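Type IV pilus assembly protein PilF (Thermus thermophilus HB8, PDB 5OIU) probably hydrolyses ATP as a hexameric AAA+ motor that powers assembly of type IVa pili. Local coordinates at residues 307-315 / 374-382; 24-33 / 101-111. All blocks are in the same frame, centred on the assembly; numbering follows the deposited sequence.

Interaction 1: residues 307-315 / 374-382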
ATOM      1  N   GLN C 307      23.994 -38.011   9.352  1.00 70.29           N
ATOM      2  CA  GLN C 307      24.674 -39.243   9.748  1.00 75.53           C
ATOM      3  C   GLN C 307      25.953 -38.950  10.531  1.00 79.49           C
ATOM      4  O   GLN C 307      26.186 -39.515  11.607  1.00 78.87           O
ATOM      5  CB  GLN C 307      24.981 -40.104   8.516  1.00 75.31           C
ATOM      6  CG  GLN C 307      24.702 -41.619   8.697  1.00 80.78           C
ATOM      7  CD  GLN C 307      25.938 -42.456   9.098  1.00 89.41           C
ATOM      8  OE1 GLN C 307      27.036 -42.291   8.546  1.00 92.90           O
ATOM      9  NE2 GLN C 307      25.749 -43.372  10.052  1.00 79.25           N
ATOM     10  N   GLY C 308      26.775 -38.038  10.036  1.00 73.57           N
ATOM     11  CA  GLY C 308      28.020 -37.809  10.734  1.00 74.54           C
ATOM     12  C   GLY C 308      27.933 -36.746  11.803  1.00 73.59           C
ATOM     13  O   GLY C 308      28.734 -36.742  12.747  1.00 70.05           O
ATOM     14  N   ALA C 309      26.951 -35.855  11.675  1.00 65.66           N
ATOM     15  CA  ALA C 309      27.014 -34.566  12.350  1.00 58.93           C
ATOM     16  C   ALA C 309      27.188 -34.730  13.846  1.00 60.65           C
ATOM     17  O   ALA C 309      26.445 -35.473  14.488  1.00 64.86           O
ATOM     18  CB  ALA C 309      25.754 -33.762  12.063  1.00 62.41           C
ATOM     19  N   ARG C 310      28.195 -34.049  14.392  1.00 62.60           N
ATOM     20  CA  ARG C 310      28.383 -33.901  15.828  1.00 58.89           C
ATOM     21  C   ARG C 310      28.415 -32.411  16.150  1.00 53.49           C
ATOM     22  O   ARG C 310      28.718 -31.584  15.288  1.00 51.98           O
ATOM     23  CB  ARG C 310      29.677 -34.594  16.307  1.00 62.52           C
ATOM     24  CG  ARG C 310      29.509 -36.049  16.855  1.00 68.72           C
ATOM     25  CD  ARG C 310      28.306 -36.799  16.222  1.00 73.27           C
ATOM     26  NE  ARG C 310      28.359 -38.269  16.250  1.00 79.29           N
ATOM     27  CZ  ARG C 310      27.392 -39.068  15.781  1.00 85.42           C
ATOM     28  NH1 ARG C 310      27.525 -40.390  15.839  1.00 86.67           N
ATOM     29  NH2 ARG C 310      26.295 -38.555  15.233  1.00 76.88           N
ATOM     30  N   LEU C 311      28.054 -32.073  17.390  1.00 50.52           N
ATOM     31  CA  LEU C 311      28.053 -30.706  17.901  1.00 47.58           C
ATOM     32  C   LEU C 311      28.956 -30.632  19.126  1.00 47.43           C
ATOM     33  O   LEU C 311      29.407 -31.654  19.649  1.00 51.46           O
ATOM     34  CB  LEU C 311      26.644 -30.227  18.283  1.00 43.27           C
ATOM     35  CG  LEU C 311      25.557 -29.972  17.240  1.00 51.84           C
ATOM     36  CD1 LEU C 311      24.236 -29.734  17.968  1.00 47.59           C
ATOM     37  CD2 LEU C 311      25.872 -28.812  16.279  1.00 43.20           C
ATOM     38  N   TYR C 312      29.201 -29.408  19.597  1.00 40.85           N
ATOM     39  CA  TYR C 312      30.234 -29.157  20.588  1.00 46.01           C
ATOM     40  C   TYR C 312      29.771 -28.103  21.581  1.00 44.74           C
ATOM     41  O   TYR C 312      28.923 -27.267  21.271  1.00 45.96           O
ATOM     42  CB  TYR C 312      31.561 -28.710  19.918  1.00 49.61           C
ATOM     43  CG  TYR C 312      32.030 -29.681  18.859  1.00 48.19           C
ATOM     44  CD1 TYR C 312      31.480 -29.675  17.577  1.00 47.86           C
ATOM     45  CD2 TYR C 312      32.989 -30.637  19.151  1.00 51.65           C
ATOM     46  CE1 TYR C 312      31.881 -30.598  16.624  1.00 53.05           C
ATOM     47  CE2 TYR C 312      33.407 -31.555  18.196  1.00 47.60           C
ATOM     48  CZ  TYR C 312      32.856 -31.532  16.946  1.00 50.34           C
ATOM     49  OH  TYR C 312      33.288 -32.455  16.026  1.00 55.80           O
ATOM     50  N   LYS C 313      30.332 -28.163  22.785  1.00 46.15           N
ATOM     51  CA  LYS C 313      30.197 -27.089  23.756  1.00 50.28           C
ATOM     52  C   LYS C 313      31.480 -27.027  24.567  1.00 51.51           C
ATOM     53  O   LYS C 313      32.346 -27.894  24.481  1.00 53.43           O
ATOM     54  CB  LYS C 313      28.976 -27.281  24.659  1.00 49.20           C
ATOM     55  CG  LYS C 313      29.207 -28.217  25.843  1.00 56.26           C
ATOM     56  CD  LYS C 313      27.949 -28.356  26.717  1.00 63.29           C
ATOM     57  CE  LYS C 313      28.295 -28.390  28.233  1.00 75.60           C
ATOM     58  NZ  LYS C 313      27.406 -29.266  29.076  1.00 70.90           N
ATOM     59  N   GLY C 314      31.605 -25.950  25.364  1.00 50.23           N
ATOM     60  CA  GLY C 314      32.700 -25.804  26.290  1.00 50.56           C
ATOM     61  C   GLY C 314      32.269 -26.169  27.696  1.00 58.58           C
ATOM     62  O   GLY C 314      31.329 -25.580  28.241  1.00 55.14           O
ATOM     63  N   MET C 315      32.959 -27.154  28.284  1.00 59.31           N
ATOM     64  CA  MET C 315      32.603 -27.594  29.627  1.00 59.63           C
ATOM     65  C   MET C 315      32.966 -26.563  30.680  1.00 59.41           C
ATOM     66  O   MET C 315      32.420 -26.615  31.785  1.00 58.23           O
ATOM     67  CB  MET C 315      33.271 -28.930  29.951  1.00 61.37           C
ATOM     68  CG  MET C 315      32.413 -30.143  29.611  1.00 62.92           C
ATOM     69  SD  MET C 315      30.778 -30.056  30.374  1.00 78.76           S
ATOM     70  CE  MET C 315      29.960 -31.461  29.601  1.00 80.51           C
ATOM     71  N   ALA C 374      28.699 -24.271  13.652  1.00 49.59           N
ATOM     72  CA  ALA C 374      28.477 -25.050  14.864  1.00 46.75           C
ATOM     73  C   ALA C 374      28.817 -26.517  14.646  1.00 44.65           C
ATOM     74  O   ALA C 374      29.348 -27.169  15.554  1.00 44.91           O
ATOM     75  CB  ALA C 374      27.029 -24.895  15.321  1.00 41.93           C
ATOM     76  N   LEU C 375      28.537 -27.047  13.450  1.00 43.60           N
ATOM     77  CA  LEU C 375      28.878 -28.430  13.146  1.00 44.22           C
ATOM     78  C   LEU C 375      30.384 -28.655  13.043  1.00 48.39           C
ATOM     79  O   LEU C 375      30.814 -29.806  12.929  1.00 45.78           O
ATOM     80  CB  LEU C 375      28.189 -28.868  11.852  1.00 43.34           C
ATOM     81  CG  LEU C 375      26.679 -29.129  11.955  1.00 48.72           C
ATOM     82  CD1 LEU C 375      26.045 -29.407  10.585  1.00 41.65           C
ATOM     83  CD2 LEU C 375      26.389 -30.255  12.953  1.00 42.23           C
ATOM     84  N   GLN C 376      31.192 -27.598  13.090  1.00 49.58           N
ATOM     85  CA  GLN C 376      32.639 -27.727  13.127  1.00 48.59           C
ATOM     86  C   GLN C 376      33.236 -27.369  14.482  1.00 47.25           C
ATOM     87  O   GLN C 376      34.459 -27.392  14.630  1.00 47.17           O
ATOM     88  CB  GLN C 376      33.269 -26.865  12.035  1.00 40.32           C
ATOM     89  CG  GLN C 376      32.835 -27.295  10.654  1.00 47.39           C
ATOM     90  CD  GLN C 376      33.366 -26.385   9.564  1.00 66.92           C
ATOM     91  OE1 GLN C 376      32.742 -25.378   9.223  1.00 66.50           O
ATOM     92  NE2 GLN C 376      34.533 -26.726   9.015  1.00 71.37           N
ATOM     93  N   GLY C 377      32.417 -27.042  15.471  1.00 43.23           N
ATOM     94  CA  GLY C 377      32.923 -26.696  16.776  1.00 41.78           C
ATOM     95  C   GLY C 377      33.327 -25.254  16.978  1.00 40.92           C
ATOM     96  O   GLY C 377      33.886 -24.931  18.031  1.00 43.99           O
ATOM     97  N   ILE C 378      33.069 -24.368  16.019  1.00 41.89           N
ATOM     98  CA  ILE C 378      33.397 -22.957  16.232  1.00 41.45           C
ATOM     99  C   ILE C 378      32.512 -22.355  17.321  1.00 44.57           C
ATOM    100  O   ILE C 378      32.965 -21.548  18.143  1.00 41.38           O
ATOM    101  CB  ILE C 378      33.268 -22.191  14.908  1.00 38.64           C
ATOM    102  CG1 ILE C 378      34.285 -22.736  13.918  1.00 40.49           C
ATOM    103  CG2 ILE C 378      33.470 -20.723  15.121  1.00 40.20           C
ATOM    104  CD1 ILE C 378      33.908 -22.534  12.492  1.00 36.56           C
ATOM    105  N   THR C 379      31.241 -22.740  17.350  1.00 44.26           N
ATOM    106  CA  THR C 379      30.291 -22.191  18.300  1.00 43.05           C
ATOM    107  C   THR C 379      29.320 -23.284  18.738  1.00 46.23           C
ATOM    108  O   THR C 379      29.284 -24.394  18.184  1.00 43.79           O
ATOM    109  CB  THR C 379      29.541 -20.993  17.694  1.00 41.76           C
ATOM    110  OG1 THR C 379      28.704 -20.404  18.683  1.00 37.14           O
ATOM    111  CG2 THR C 379      28.682 -21.421  16.491  1.00 39.42           C
ATOM    112  N   THR C 380      28.546 -22.968  19.769  1.00 46.60           N
ATOM    113  CA  THR C 380      27.460 -23.845  20.159  1.00 44.58           C
ATOM    114  C   THR C 380      26.256 -23.594  19.271  1.00 38.72           C
ATOM    115  O   THR C 380      26.125 -22.543  18.640  1.00 44.86           O
ATOM    116  CB  THR C 380      27.061 -23.603  21.604  1.00 45.18           C
ATOM    117  OG1 THR C 380      26.438 -22.314  21.696  1.00 42.43           O
ATOM    118  CG2 THR C 380      28.278 -23.665  22.503  1.00 37.86           C
ATOM    119  N   LEU C 381      25.366 -24.576  19.225  1.00 38.25           N
ATOM    120  CA  LEU C 381      24.100 -24.355  18.538  1.00 40.86           C
ATOM    121  C   LEU C 381      23.258 -23.313  19.262  1.00 40.30           C
ATOM    122  O   LEU C 381      22.539 -22.546  18.612  1.00 38.43           O
ATOM    123  CB  LEU C 381      23.337 -25.664  18.406  1.00 38.53           C
ATOM    124  CG  LEU C 381      21.964 -25.517  17.773  1.00 42.43           C
ATOM    125  CD1 LEU C 381      22.115 -25.383  16.262  1.00 39.18           C
ATOM    126  CD2 LEU C 381      21.059 -26.690  18.151  1.00 36.29           C
ATOM    127  N   GLU C 382      23.353 -23.249  20.595  1.00 38.58           N
ATOM    128  CA  GLU C 382      22.564 -22.270  21.342  1.00 40.10           C
ATOM    129  C   GLU C 382      22.925 -20.851  20.927  1.00 39.47           C
ATOM    130  O   GLU C 382      22.041 -20.018  20.696  1.00 36.40           O
ATOM    131  CB  GLU C 382      22.750 -22.454  22.849  1.00 38.01           C
ATOM    132  CG  GLU C 382      21.980 -23.658  23.429  1.00 52.38           C
ATOM    133  CD  GLU C 382      22.616 -25.013  23.066  1.00 55.57           C
ATOM    134  OE1 GLU C 382      23.861 -25.084  22.986  1.00 54.89           O
ATOM    135  OE2 GLU C 382      21.876 -26.009  22.872  1.00 57.33           O
TER
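Tyr312 meets the turn at Gly377 through one side of its ring: CD1 lies 3.4 Å from Gly377 CA, and CE1 reaches toward the backbone of Leu375 and Gln376. The carbonyl O of Ala374 sits at the ring's edge, in its plane, 3.9 Å from CD1. With CG beside its own backbone N (chi1 -54°), the tyrosine brings the CD1-CE1 side of the ring against that turn. One residue earlier, Leu311 sends its two branches to different partners. CD2 touches Leu375 CD2 at 3.7 Å, the two leucines meeting at a slant, while CD1 approaches Leu381 CB at 4.2 Å. Leu375 CD2 also packs against Ala309 CB (3.7 Å) and the carbonyl O of Arg310. Thr380 CG2 lies 3.9 Å from Tyr312 O. What Tyr312 rests on is a Schellman motif: helix 366-374 ends there, Gly377 takes positive phi (86°), and Gly377 N bonds back to Ala374 O at 3.1 Å. No hydrogen bond joins the two segments; strand 311-314 instead pairs antiparallel with strand 286-289 in a two-stranded sheet near the zinc site. Thr380 N-caps helix 381-387 by bonding Glu383 N through OG1, and Thr379 OG1 is held by Arg279 O.

Interaction 2: residues 24-33 / 101-111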
ATOM      1  N   ALA C  24      37.603  -5.611  34.527  1.00 40.34           N
ATOM      2  CA  ALA C  24      36.174  -5.849  34.683  1.00 38.12           C
ATOM      3  C   ALA C  24      35.452  -5.800  33.339  1.00 40.57           C
ATOM      4  O   ALA C  24      35.795  -5.020  32.440  1.00 39.25           O
ATOM      5  CB  ALA C  24      35.555  -4.819  35.627  1.00 42.36           C
ATOM      6  N   SER C  25      34.421  -6.632  33.218  1.00 39.48           N
ATOM      7  CA  SER C  25      33.690  -6.735  31.966  1.00 37.53           C
ATOM      8  C   SER C  25      32.509  -5.775  31.873  1.00 37.02           C
ATOM      9  O   SER C  25      32.148  -5.381  30.763  1.00 41.81           O
ATOM     10  CB  SER C  25      33.198  -8.168  31.759  1.00 28.81           C
ATOM     11  OG  SER C  25      32.240  -8.487  32.735  1.00 36.31           O
ATOM     12  N   ASP C  26      31.898  -5.381  32.991  1.00 34.54           N
ATOM     13  CA  ASP C  26      30.724  -4.509  32.951  1.00 35.14           C
ATOM     14  C   ASP C  26      30.689  -3.617  34.190  1.00 37.45           C
ATOM     15  O   ASP C  26      31.186  -3.988  35.259  1.00 39.84           O
ATOM     16  CB  ASP C  26      29.420  -5.325  32.863  1.00 34.79           C
ATOM     17  CG  ASP C  26      29.446  -6.375  31.740  1.00 40.98           C
ATOM     18  OD1 ASP C  26      29.137  -6.004  30.591  1.00 45.76           O
ATOM     19  OD2 ASP C  26      29.784  -7.565  31.985  1.00 34.06           O
ATOM     20  N   ILE C  27      30.066  -2.449  34.039  1.00 38.66           N
ATOM     21  CA  ILE C  27      29.862  -1.485  35.122  1.00 36.86           C
ATOM     22  C   ILE C  27      28.370  -1.237  35.264  1.00 39.67           C
ATOM     23  O   ILE C  27      27.722  -0.795  34.301  1.00 43.85           O
ATOM     24  CB  ILE C  27      30.573  -0.155  34.843  1.00 39.77           C
ATOM     25  CG1 ILE C  27      32.042  -0.355  34.517  1.00 38.96           C
ATOM     26  CG2 ILE C  27      30.406   0.784  35.995  1.00 33.87           C
ATOM     27  CD1 ILE C  27      32.723   0.959  34.196  1.00 43.12           C
ATOM     28  N   HIS C  28      27.829  -1.484  36.461  1.00 42.26           N
ATOM     29  CA  HIS C  28      26.408  -1.282  36.760  1.00 34.04           C
ATOM     30  C   HIS C  28      26.236  -0.130  37.739  1.00 39.02           C
ATOM     31  O   HIS C  28      26.793  -0.168  38.845  1.00 40.79           O
ATOM     32  CB  HIS C  28      25.772  -2.527  37.375  1.00 34.07           C
ATOM     33  CG  HIS C  28      25.800  -3.723  36.483  1.00 38.91           C
ATOM     34  ND1 HIS C  28      24.658  -4.401  36.118  1.00 37.04           N
ATOM     35  CD2 HIS C  28      26.833  -4.378  35.902  1.00 33.34           C
ATOM     36  CE1 HIS C  28      24.985  -5.419  35.344  1.00 34.79           C
ATOM     37  NE2 HIS C  28      26.299  -5.431  35.200  1.00 28.84           N
ATOM     38  N   ILE C  29      25.419   0.857  37.360  1.00 37.06           N
ATOM     39  CA  ILE C  29      25.091   2.005  38.201  1.00 32.81           C
ATOM     40  C   ILE C  29      23.600   1.922  38.512  1.00 42.32           C
ATOM     41  O   ILE C  29      22.759   2.361  37.712  1.00 46.33           O
ATOM     42  CB  ILE C  29      25.473   3.329  37.531  1.00 35.03           C
ATOM     43  CG1 ILE C  29      26.977   3.311  37.235  1.00 40.06           C
ATOM     44  CG2 ILE C  29      25.132   4.511  38.431  1.00 37.52           C
ATOM     45  CD1 ILE C  29      27.571   4.641  36.802  1.00 41.63           C
ATOM     46  N   GLU C  30      23.261   1.349  39.674  1.00 42.20           N
ATOM     47  CA  GLU C  30      21.884   1.030  40.034  1.00 38.73           C
ATOM     48  C   GLU C  30      21.340   1.992  41.075  1.00 40.94           C
ATOM     49  O   GLU C  30      21.790   1.962  42.229  1.00 38.25           O
ATOM     50  CB  GLU C  30      21.773  -0.398  40.575  1.00 42.42           C
ATOM     51  CG  GLU C  30      22.648  -1.450  39.904  1.00 40.88           C
ATOM     52  CD  GLU C  30      22.189  -2.865  40.251  1.00 45.80           C
ATOM     53  OE1 GLU C  30      22.291  -3.764  39.387  1.00 39.17           O
ATOM     54  OE2 GLU C  30      21.708  -3.076  41.397  1.00 57.89           O
ATOM     55  N   PRO C  31      20.326   2.790  40.756  1.00 44.98           N
ATOM     56  CA  PRO C  31      19.569   3.462  41.821  1.00 51.99           C
ATOM     57  C   PRO C  31      18.801   2.435  42.650  1.00 42.48           C
ATOM     58  O   PRO C  31      18.173   1.527  42.109  1.00 43.91           O
ATOM     59  CB  PRO C  31      18.627   4.396  41.051  1.00 45.25           C
ATOM     60  CG  PRO C  31      18.403   3.680  39.767  1.00 43.71           C
ATOM     61  CD  PRO C  31      19.687   2.951  39.441  1.00 36.52           C
ATOM     62  N   ARG C  32      18.891   2.561  43.966  1.00 51.15           N
ATOM     63  CA  ARG C  32      18.144   1.738  44.914  1.00 51.20           C
ATOM     64  C   ARG C  32      17.214   2.644  45.733  1.00 48.66           C
ATOM     65  O   ARG C  32      17.010   3.818  45.409  1.00 50.52           O
ATOM     66  CB  ARG C  32      19.105   0.922  45.793  1.00 53.36           C
ATOM     67  CG  ARG C  32      19.642  -0.346  45.111  1.00 56.50           C
ATOM     68  CD  ARG C  32      20.821  -1.002  45.854  1.00 62.16           C
ATOM     69  NE  ARG C  32      21.515  -1.980  45.007  1.00 61.99           N
ATOM     70  CZ  ARG C  32      22.584  -2.688  45.380  1.00 66.22           C
ATOM     71  NH1 ARG C  32      23.152  -3.542  44.525  1.00 53.59           N
ATOM     72  NH2 ARG C  32      23.095  -2.537  46.599  1.00 55.34           N
ATOM     73  N   GLN C  33      16.639   2.096  46.803  1.00 53.87           N
ATOM     74  CA  GLN C  33      15.645   2.860  47.557  1.00 58.20           C
ATOM     75  C   GLN C  33      16.276   4.055  48.263  1.00 58.63           C
ATOM     76  O   GLN C  33      15.746   5.173  48.198  1.00 56.42           O
ATOM     77  CB  GLN C  33      14.945   1.955  48.563  1.00 55.90           C
ATOM     78  CG  GLN C  33      13.728   2.553  49.220  1.00 55.54           C
ATOM     79  CD  GLN C  33      13.036   1.536  50.100  1.00 64.74           C
ATOM     80  OE1 GLN C  33      13.693   0.832  50.872  1.00 67.36           O
ATOM     81  NE2 GLN C  33      11.712   1.424  49.968  1.00 68.37           N
ATOM     82  N   THR C 101      14.091   2.503  35.799  1.00 37.82           N
ATOM     83  CA  THR C 101      13.681   1.608  36.867  1.00 41.49           C
ATOM     84  C   THR C 101      12.794   2.369  37.832  1.00 43.64           C
ATOM     85  O   THR C 101      12.505   3.558  37.657  1.00 49.58           O
ATOM     86  CB  THR C 101      14.865   1.009  37.641  1.00 40.45           C
ATOM     87  OG1 THR C 101      15.439   2.017  38.486  1.00 43.49           O
ATOM     88  CG2 THR C 101      15.913   0.466  36.693  1.00 41.77           C
ATOM     89  N   VAL C 102      12.362   1.659  38.871  1.00 39.38           N
ATOM     90  CA  VAL C 102      11.504   2.246  39.886  1.00 46.93           C
ATOM     91  C   VAL C 102      12.195   3.379  40.630  1.00 45.15           C
ATOM     92  O   VAL C 102      11.526   4.291  41.115  1.00 47.03           O
ATOM     93  CB  VAL C 102      11.036   1.123  40.833  1.00 43.46           C
ATOM     94  CG1 VAL C 102      10.729   1.653  42.228  1.00 48.83           C
ATOM     95  CG2 VAL C 102       9.826   0.398  40.202  1.00 37.13           C
ATOM     96  N   TYR C 103      13.525   3.370  40.695  1.00 50.52           N
ATOM     97  CA  TYR C 103      14.270   4.334  41.490  1.00 47.82           C
ATOM     98  C   TYR C 103      15.026   5.356  40.651  1.00 45.98           C
ATOM     99  O   TYR C 103      15.786   6.158  41.209  1.00 52.00           O
ATOM    100  CB  TYR C 103      15.232   3.592  42.414  1.00 47.72           C
ATOM    101  CG  TYR C 103      14.532   2.750  43.455  1.00 53.31           C
ATOM    102  CD1 TYR C 103      13.528   3.288  44.259  1.00 56.28           C
ATOM    103  CD2 TYR C 103      14.869   1.415  43.636  1.00 51.23           C
ATOM    104  CE1 TYR C 103      12.889   2.527  45.219  1.00 53.00           C
ATOM    105  CE2 TYR C 103      14.233   0.639  44.591  1.00 52.82           C
ATOM    106  CZ  TYR C 103      13.248   1.201  45.384  1.00 57.63           C
ATOM    107  OH  TYR C 103      12.625   0.427  46.333  1.00 56.43           O
ATOM    108  N   GLY C 104      14.826   5.365  39.333  1.00 43.95           N
ATOM    109  CA  GLY C 104      15.544   6.228  38.425  1.00 42.57           C
ATOM    110  C   GLY C 104      16.146   5.409  37.311  1.00 44.05           C
ATOM    111  O   GLY C 104      15.732   4.275  37.058  1.00 47.23           O
ATOM    112  N   GLU C 105      17.144   5.966  36.639  1.00 45.39           N
ATOM    113  CA  GLU C 105      17.751   5.301  35.493  1.00 44.50           C
ATOM    114  C   GLU C 105      18.972   4.496  35.914  1.00 42.14           C
ATOM    115  O   GLU C 105      19.858   5.000  36.613  1.00 37.39           O
ATOM    116  CB  GLU C 105      18.138   6.310  34.420  1.00 44.91           C
ATOM    117  CG  GLU C 105      16.939   7.023  33.847  1.00 46.58           C
ATOM    118  CD  GLU C 105      17.328   7.962  32.738  1.00 52.64           C
ATOM    119  OE1 GLU C 105      17.661   9.129  33.050  1.00 55.70           O
ATOM    120  OE2 GLU C 105      17.328   7.517  31.565  1.00 47.58           O
ATOM    121  N   LYS C 106      19.012   3.244  35.481  1.00 40.83           N
ATOM    122  CA  LYS C 106      20.159   2.384  35.687  1.00 40.24           C
ATOM    123  C   LYS C 106      21.003   2.422  34.431  1.00 42.09           C
ATOM    124  O   LYS C 106      20.478   2.398  33.317  1.00 42.92           O
ATOM    125  CB  LYS C 106      19.741   0.946  36.001  1.00 36.08           C
ATOM    126  CG  LYS C 106      20.913  -0.008  35.956  1.00 38.09           C
ATOM    127  CD  LYS C 106      20.585  -1.421  36.387  1.00 35.99           C
ATOM    128  CE  LYS C 106      21.866  -2.254  36.353  1.00 36.71           C
ATOM    129  NZ  LYS C 106      21.715  -3.634  36.825  1.00 33.98           N
ATOM    130  N   ALA C 107      22.308   2.519  34.600  1.00 41.54           N
ATOM    131  CA  ALA C 107      23.205   2.547  33.460  1.00 40.33           C
ATOM    132  C   ALA C 107      24.107   1.328  33.531  1.00 42.36           C
ATOM    133  O   ALA C 107      24.653   1.019  34.595  1.00 39.41           O
ATOM    134  CB  ALA C 107      24.015   3.839  33.441  1.00 40.69           C
ATOM    135  N   VAL C 108      24.232   0.608  32.419  1.00 42.04           N
ATOM    136  CA  VAL C 108      25.195  -0.480  32.311  1.00 40.20           C
ATOM    137  C   VAL C 108      26.191  -0.097  31.231  1.00 42.72           C
ATOM    138  O   VAL C 108      25.800   0.365  30.149  1.00 42.04           O
ATOM    139  CB  VAL C 108      24.530  -1.838  32.000  1.00 38.53           C
ATOM    140  CG1 VAL C 108      25.597  -2.894  31.721  1.00 37.09           C
ATOM    141  CG2 VAL C 108      23.655  -2.309  33.166  1.00 32.03           C
ATOM    142  N   MET C 109      27.473  -0.251  31.532  1.00 39.71           N
ATOM    143  CA  MET C 109      28.519  -0.043  30.545  1.00 38.55           C
ATOM    144  C   MET C 109      29.328  -1.327  30.420  1.00 41.09           C
ATOM    145  O   MET C 109      30.047  -1.704  31.353  1.00 38.05           O
ATOM    146  CB  MET C 109      29.394   1.145  30.933  1.00 38.30           C
ATOM    147  CG  MET C 109      28.775   2.487  30.581  1.00 42.47           C
ATOM    148  SD  MET C 109      29.722   3.916  31.130  1.00 44.35           S
ATOM    149  CE  MET C 109      29.907   3.563  32.882  1.00 38.71           C
ATOM    150  N   ARG C 110      29.194  -2.016  29.284  1.00 39.86           N
ATOM    151  CA  ARG C 110      30.024  -3.183  29.035  1.00 40.04           C
ATOM    152  C   ARG C 110      31.340  -2.743  28.421  1.00 40.11           C
ATOM    153  O   ARG C 110      31.359  -1.983  27.447  1.00 40.48           O
ATOM    154  CB  ARG C 110      29.347  -4.202  28.113  1.00 44.06           C
ATOM    155  CG  ARG C 110      30.385  -5.280  27.675  1.00 46.78           C
ATOM    156  CD  ARG C 110      29.829  -6.664  27.325  1.00 46.29           C
ATOM    157  NE  ARG C 110      29.103  -7.302  28.413  1.00 41.93           N
ATOM    158  CZ  ARG C 110      27.993  -8.004  28.212  1.00 46.38           C
ATOM    159  NH1 ARG C 110      27.538  -8.135  26.974  1.00 53.43           N
ATOM    160  NH2 ARG C 110      27.335  -8.567  29.220  1.00 40.42           N
ATOM    161  N   LEU C 111      32.442  -3.223  28.985  1.00 41.71           N
ATOM    162  CA  LEU C 111      33.750  -2.952  28.409  1.00 43.73           C
ATOM    163  C   LEU C 111      33.987  -3.907  27.248  1.00 44.79           C
ATOM    164  O   LEU C 111      33.981  -5.125  27.437  1.00 49.75           O
ATOM    165  CB  LEU C 111      34.837  -3.091  29.467  1.00 36.57           C
ATOM    166  CG  LEU C 111      34.953  -1.866  30.380  1.00 39.38           C
ATOM    167  CD1 LEU C 111      33.939  -1.920  31.512  1.00 36.95           C
ATOM    168  CD2 LEU C 111      36.348  -1.749  30.934  1.00 32.70           C
TER
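Lys106 NZ is gripped by two side chains of strand 26-31: it forms a salt bridge to Glu30 OE1 at 2.6 Å and donates to His28 ND1 at 3.1 Å, lying in the imidazole plane. The lysine gets there fully extended, CG opposite its backbone N (chi1 169°), running alongside Glu30. It meets OE1 on the anti side, 33° out of the carboxylate plane; OE1 also pairs with Arg39, so two cations probably steady its negative charge, and accepts a hydrogen bond from Asn188 of the second subunit. Val108 CG2 lies over one face of the His28 ring, toward the rim, in a CH-pi contact 4.1 Å from the centroid, and His28 NE2 bonds to Asp211 of the second subunit. Further along this face, Arg110 NE makes a bent salt bridge to the syn lone pair of Asp26 OD1, its guanidinium tilted, and Arg110 NH2 bridges to the same Asp211. The other face is largely apolar: Ile27 CD1 approaches Met109 CE, and Ile27 CG1 lies 3.9 Å from Leu111 CD1, beside helix 6-22. Beyond the strand, Tyr103 turns one ring face to the backbone of Arg32 and Gln33, Gln33 CA making a CH-pi contact 3.7 Å from the centroid. Paired hydrogen bonds Ile27-Met109 and Ile29-Ala107 zip two central strands of a six-stranded antiparallel sheet, helix-covered on one face and joined to the neighbouring subunit through its polar one.

Interactions 1 and 2 lie in separate parts of the chain, their centres 35 Å apart and their nearest atoms about 15 Å apart, so neither touches the other. Interaction 2 belongs to the antiparallel sheet early in the chain, interaction 1 to the region beside the zinc site, and the P-loop that holds ATP comes between them in sequence. Neither contact touches the nucleotide: the side chain of Arg110 is about 9 Å from a bound ATP and that of Thr379 about 11 Å, while Lys313 is about 10 Å from the zinc. Their relation to the hexamer differs: interaction 2 meets a second subunit through many residues, interaction 1 through Glu382 alone.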